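Side-chain contacts in metal-dependent hydrolase (Lactobacillus plantarum, PDB 2F6K), which is a manganese-binding member of the amidohydrolase family that probably acts as a decarboxylase on aminocarboxymuconate semialdehyde or a related substrate: residues A[39-42]-A[43-46]; A[264-267]-A[268-272]. All coordinates share one frame; numbering follows the deposited sequence.

Contact 1: A[39-42]-A[43-46]; sequences LTLN and FMRD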
ATOM      1  N   LEU A  39      16.196  23.869  27.007  1.00 34.73           N
ATOM      2  CA  LEU A  39      16.961  23.716  25.776  1.00 31.06           C
ATOM      3  C   LEU A  39      16.452  24.736  24.767  1.00 31.30           C
ATOM      4  O   LEU A  39      17.237  25.434  24.138  1.00 33.60           O
ATOM      5  CB  LEU A  39      16.810  22.312  25.193  1.00 30.46           C
ATOM      6  CG  LEU A  39      17.729  22.010  24.011  1.00 29.66           C
ATOM      7  CD1 LEU A  39      19.185  21.964  24.470  1.00 26.69           C
ATOM      8  CD2 LEU A  39      17.289  20.695  23.407  1.00 23.29           C
ATOM      9  N   THR A  40      15.137  24.837  24.613  1.00 28.51           N
ATOM     10  CA  THR A  40      14.568  25.799  23.675  1.00 27.51           C
ATOM     11  C   THR A  40      14.932  27.234  24.087  1.00 29.71           C
ATOM     12  O   THR A  40      15.380  28.054  23.276  1.00 22.14           O
ATOM     13  CB  THR A  40      13.027  25.687  23.640  1.00 28.70           C
ATOM     14  OG1 THR A  40      12.649  24.411  23.112  1.00 28.94           O
ATOM     15  CG2 THR A  40      12.419  26.809  22.791  1.00 25.15           C
ATOM     16  N   LEU A  41      14.714  27.533  25.361  1.00 30.25           N
ATOM     17  CA  LEU A  41      15.009  28.854  25.886  1.00 33.22           C
ATOM     18  C   LEU A  41      16.481  29.261  25.715  1.00 35.59           C
ATOM     19  O   LEU A  41      16.778  30.395  25.329  1.00 36.79           O
ATOM     20  CB  LEU A  41      14.598  28.924  27.362  1.00 31.77           C
ATOM     21  CG  LEU A  41      13.087  28.921  27.623  1.00 31.90           C
ATOM     22  CD1 LEU A  41      12.810  28.650  29.106  1.00 29.07           C
ATOM     23  CD2 LEU A  41      12.491  30.260  27.179  1.00 28.99           C
ATOM     24  N   ASN A  42      17.404  28.350  26.007  1.00 36.95           N
ATOM     25  CA  ASN A  42      18.822  28.655  25.850  1.00 37.13           C
ATOM     26  C   ASN A  42      19.144  28.824  24.352  1.00 37.78           C
ATOM     27  O   ASN A  42      19.987  29.648  23.973  1.00 38.03           O
ATOM     28  CB  ASN A  42      19.670  27.539  26.459  1.00 41.50           C
ATOM     29  CG  ASN A  42      21.128  27.915  26.574  1.00 42.58           C
ATOM     30  OD1 ASN A  42      21.483  28.752  27.393  1.00 48.05           O
ATOM     31  ND2 ASN A  42      21.980  27.306  25.750  1.00 37.83           N
ATOM     32  N   PHE A  43      18.477  28.047  23.497  1.00 35.13           N
ATOM     33  CA  PHE A  43      18.704  28.181  22.058  1.00 34.07           C
ATOM     34  C   PHE A  43      18.247  29.572  21.615  1.00 34.77           C
ATOM     35  O   PHE A  43      18.869  30.208  20.755  1.00 35.14           O
ATOM     36  CB  PHE A  43      17.917  27.138  21.268  1.00 32.92           C
ATOM     37  CG  PHE A  43      18.064  27.272  19.771  1.00 31.90           C
ATOM     38  CD1 PHE A  43      19.208  26.802  19.123  1.00 34.00           C
ATOM     39  CD2 PHE A  43      17.053  27.852  19.004  1.00 32.13           C
ATOM     40  CE1 PHE A  43      19.341  26.905  17.727  1.00 33.68           C
ATOM     41  CE2 PHE A  43      17.173  27.961  17.610  1.00 31.60           C
ATOM     42  CZ  PHE A  43      18.319  27.484  16.972  1.00 33.47           C
HETATM   43  N   MSE A  44      17.148  30.036  22.201  1.00 34.82           N
HETATM   44  CA  MSE A  44      16.595  31.346  21.874  1.00 36.29           C
HETATM   45  C   MSE A  44      17.547  32.475  22.254  1.00 35.49           C
HETATM   46  O   MSE A  44      17.734  33.412  21.478  1.00 35.08           O
HETATM   47  CB  MSE A  44      15.245  31.529  22.566  1.00 36.77           C
HETATM   48  CG  MSE A  44      14.131  30.709  21.936  1.00 38.20           C
HETATM   49 SE   MSE A  44      12.502  30.731  22.983  1.00 48.52          SE
HETATM   50  CE  MSE A  44      11.978  32.573  22.663  1.00 43.81           C
ATOM     51  N   ARG A  45      18.144  32.397  23.442  1.00 34.81           N
ATOM     52  CA  ARG A  45      19.090  33.433  23.855  1.00 35.64           C
ATOM     53  C   ARG A  45      20.310  33.435  22.932  1.00 36.43           C
ATOM     54  O   ARG A  45      20.768  34.494  22.494  1.00 35.37           O
ATOM     55  CB  ARG A  45      19.549  33.218  25.302  1.00 35.69           C
ATOM     56  CG  ARG A  45      18.447  33.361  26.340  1.00 40.13           C
ATOM     57  CD  ARG A  45      18.994  33.198  27.755  1.00 45.25           C
ATOM     58  NE  ARG A  45      18.326  32.126  28.491  1.00 50.99           N
ATOM     59  CZ  ARG A  45      18.880  30.947  28.744  1.00 53.13           C
ATOM     60  NH1 ARG A  45      20.107  30.695  28.328  1.00 43.44           N
ATOM     61  NH2 ARG A  45      18.201  30.013  29.391  1.00 58.27           N
ATOM     62  N   ASP A  46      20.820  32.246  22.622  1.00 37.46           N
ATOM     63  CA  ASP A  46      21.996  32.120  21.762  1.00 38.29           C
ATOM     64  C   ASP A  46      21.776  32.454  20.291  1.00 37.60           C
ATOM     65  O   ASP A  46      22.742  32.578  19.542  1.00 36.98           O
ATOM     66  CB  ASP A  46      22.577  30.707  21.860  1.00 36.12           C
ATOM     67  CG  ASP A  46      23.047  30.363  23.260  1.00 41.52           C
ATOM     68  OD1 ASP A  46      23.358  31.291  24.043  1.00 42.43           O
ATOM     69  OD2 ASP A  46      23.120  29.157  23.573  1.00 43.48           O
TER
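A chi1 of -169° carries the Asn42 amide away from its own N and alongside its carbonyl carbon, while Arg45, whose CG stands next to its backbone N, bends at chi3 (-123°) and doubles back toward the preceding turn. The two side chains cross at roughly a right angle. Arg45 NH1 reaches Asn42 OD1 at 2.6 Å, but the N-H points well off the oxygen, so this is a weak hydrogen bond, with the amide and guanidinium planes 67° apart. One face of the guanidinium rests over the backbone behind it, near its rim: Asn42 CA and Leu41 O both lie on that side. On the other branch of the amide, Asn42 ND2 comes 3.1 Å from Asp46 OD2, at an angle too poor for a hydrogen bond. All this is built on the regular i to i+4 ladder of helix 37-46, one of the helices packed around the TIM-type barrel of the amidohydrolase fold; Asp46 N, for example, donates to Asn42 O at 3.0 Å. The buried flank of the same turn is mostly apolar. Selenomethionine Met44 lies side by side with Thr40, its SE 3.9 Å from Thr40 CG2, and Leu41 CD2 approaches that SE at 4.2 Å. Leu41 and Met44 both press on Leu91 of strand 91-95, and Met44 also meets Ile49 and Ser52 of strand 49-55. The Thr40 methyl faces the selenium, while OG1 is hydrogen-bonded to Trp35 NE1.

Contact 2: A[264-267]-A[268-272]; sequences GSDI and PYTPL. With MN (manganese (II) ion), chain C.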
ATOM      1  N   GLY A 264      11.444  29.901  10.780  1.00 32.57           N
ATOM      2  CA  GLY A 264      11.257  28.660  11.518  1.00 30.87           C
ATOM      3  C   GLY A 264      12.611  27.985  11.715  1.00 33.09           C
ATOM      4  O   GLY A 264      13.447  28.001  10.808  1.00 31.45           O
ATOM      5  N   SER A 265      12.846  27.390  12.884  1.00 31.91           N
ATOM      6  CA  SER A 265      14.133  26.736  13.131  1.00 34.04           C
ATOM      7  C   SER A 265      14.046  25.208  13.107  1.00 33.75           C
ATOM      8  O   SER A 265      15.001  24.528  12.731  1.00 33.62           O
ATOM      9  CB  SER A 265      14.718  27.192  14.470  1.00 30.73           C
ATOM     10  OG  SER A 265      14.002  26.628  15.546  1.00 30.43           O
ATOM     11  N   ASP A 266      12.895  24.690  13.518  1.00 33.03           N
ATOM     12  CA  ASP A 266      12.619  23.256  13.557  1.00 33.31           C
ATOM     13  C   ASP A 266      13.403  22.487  14.610  1.00 32.79           C
ATOM     14  O   ASP A 266      13.644  21.293  14.440  1.00 34.18           O
ATOM     15  CB  ASP A 266      12.866  22.612  12.191  1.00 34.95           C
ATOM     16  CG  ASP A 266      11.923  21.454  11.916  1.00 37.73           C
ATOM     17  OD1 ASP A 266      11.184  21.045  12.837  1.00 38.81           O
ATOM     18  OD2 ASP A 266      11.917  20.958  10.774  1.00 39.36           O
ATOM     19  N   ILE A 267      13.810  23.158  15.685  1.00 30.10           N
ATOM     20  CA  ILE A 267      14.533  22.482  16.758  1.00 27.53           C
ATOM     21  C   ILE A 267      13.456  21.781  17.583  1.00 27.97           C
ATOM     22  O   ILE A 267      12.310  22.227  17.608  1.00 28.01           O
ATOM     23  CB  ILE A 267      15.274  23.471  17.687  1.00 28.22           C
ATOM     24  CG1 ILE A 267      14.265  24.428  18.332  1.00 29.81           C
ATOM     25  CG2 ILE A 267      16.331  24.234  16.915  1.00 26.30           C
ATOM     26  CD1 ILE A 267      14.832  25.251  19.479  1.00 26.17           C
ATOM     27  N   PRO A 268      13.812  20.695  18.293  1.00 27.41           N
ATOM     28  CA  PRO A 268      15.156  20.123  18.341  1.00 28.64           C
ATOM     29  C   PRO A 268      15.356  18.964  17.365  1.00 30.02           C
ATOM     30  O   PRO A 268      16.371  18.269  17.423  1.00 31.87           O
ATOM     31  CB  PRO A 268      15.272  19.687  19.793  1.00 29.70           C
ATOM     32  CG  PRO A 268      13.910  19.146  20.055  1.00 29.16           C
ATOM     33  CD  PRO A 268      12.987  20.164  19.395  1.00 27.20           C
ATOM     34  N   TYR A 269      14.399  18.757  16.466  1.00 28.41           N
ATOM     35  CA  TYR A 269      14.517  17.670  15.504  1.00 27.87           C
ATOM     36  C   TYR A 269      15.691  17.931  14.581  1.00 28.35           C
ATOM     37  O   TYR A 269      16.411  17.006  14.207  1.00 31.19           O
ATOM     38  CB  TYR A 269      13.207  17.492  14.746  1.00 21.96           C
ATOM     39  CG  TYR A 269      12.139  16.920  15.649  1.00 24.63           C
ATOM     40  CD1 TYR A 269      11.866  15.549  15.665  1.00 21.51           C
ATOM     41  CD2 TYR A 269      11.447  17.745  16.549  1.00 21.56           C
ATOM     42  CE1 TYR A 269      10.930  15.012  16.560  1.00 20.94           C
ATOM     43  CE2 TYR A 269      10.517  17.222  17.440  1.00 19.99           C
ATOM     44  CZ  TYR A 269      10.264  15.859  17.443  1.00 22.52           C
ATOM     45  OH  TYR A 269       9.356  15.357  18.337  1.00 22.86           O
ATOM     46  N   THR A 270      15.879  19.191  14.206  1.00 28.95           N
ATOM     47  CA  THR A 270      17.034  19.560  13.406  1.00 27.59           C
ATOM     48  C   THR A 270      18.036  19.892  14.517  1.00 29.80           C
ATOM     49  O   THR A 270      17.718  20.672  15.421  1.00 29.36           O
ATOM     50  CB  THR A 270      16.791  20.832  12.568  1.00 28.12           C
ATOM     51  OG1 THR A 270      15.812  20.568  11.555  1.00 28.35           O
ATOM     52  CG2 THR A 270      18.098  21.299  11.915  1.00 21.89           C
ATOM     53  N   PRO A 271      19.236  19.283  14.487  1.00 28.98           N
ATOM     54  CA  PRO A 271      20.249  19.546  15.518  1.00 27.54           C
ATOM     55  C   PRO A 271      20.405  21.044  15.749  1.00 30.02           C
ATOM     56  O   PRO A 271      20.415  21.829  14.799  1.00 30.91           O
ATOM     57  CB  PRO A 271      21.515  18.931  14.925  1.00 26.75           C
ATOM     58  CG  PRO A 271      20.995  17.792  14.129  1.00 28.36           C
ATOM     59  CD  PRO A 271      19.764  18.378  13.451  1.00 29.53           C
ATOM     60  N   LEU A 272      20.535  21.445  17.006  1.00 28.46           N
ATOM     61  CA  LEU A 272      20.683  22.855  17.313  1.00 31.29           C
ATOM     62  C   LEU A 272      21.779  23.578  16.519  1.00 34.68           C
ATOM     63  O   LEU A 272      21.572  24.708  16.071  1.00 37.16           O
ATOM     64  CB  LEU A 272      20.901  23.035  18.814  1.00 30.08           C
ATOM     65  CG  LEU A 272      19.613  23.238  19.629  1.00 30.80           C
ATOM     66  CD1 LEU A 272      18.684  22.033  19.466  1.00 32.49           C
ATOM     67  CD2 LEU A 272      19.973  23.473  21.104  1.00 31.57           C
TER
HETATM   68 MN    MN C 402       8.977  20.236  12.365  1.00 26.54          MN
HETATM   69  O   HOH W   1       9.784  19.504  10.586  1.00 19.83           O
HETATM   70  O   HOH W   2       9.656  18.243  13.302  1.00 34.63           O
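Asp266 and Thr270 face each other across a tight bend in the loop that follows strand 261-262, the eighth and last strand of the TIM barrel, where amidohydrolases carry their metal-binding aspartate. The metal bond comes first: Asp266 OD1 holds the manganese at 2.4 Å, and His7, His9 and His154 with two waters complete the site. Water 1, itself on the metal, donates to Asp266 OD2 at 2.6 Å, so both carboxylate oxygens are engaged with the metal centre, one directly and one through the water; OD2 also has a weak hydrogen bond with His205 NE2. One backbone bond, Thr270 N to Asp266 O at 3.1 Å, closes the bend around the cis peptide between Ile267 and Pro268. The Thr270 side chain crosses that of Asp266 at about a right angle, its OG1 lying 3.6 Å from Asp266 CB. Within 264-267, Ile267 N makes a long, weak hydrogen bond to Ser265 OG, whose stronger partner is Asp5 OD2. The apolar part belongs to Ile267. Its CG1 is wedged between backbone N and carbonyl carbon (chi1 60°), which leaves CB and CG2 to meet Leu272, each 4.1 Å from Leu272 CD1.

Phe43 joins the two contacts, whose centres lie 11 Å apart. Rooted on helix 37-46 in contact 1, its ring packs against contact 2, with CD2 3.5 Å from Ile267 CD1 and CE1 equally near Leu272 O, while CE2 lies 4.0 Å from Ser265 OG. Leu39, one turn earlier, adds its CD1 at 3.8 Å from Leu272 CD2. The helix thus packs, through Phe43 and Leu39, against the loop whose Asp266 binds manganese. Contact 1 lies away from the metal: the Thr40 side chain is about 12 Å from it. A further tie runs from Asp46, whose O accepts a hydrogen bond from Arg276 NH1 of helix 272-284, the helix that contact 2 leads into.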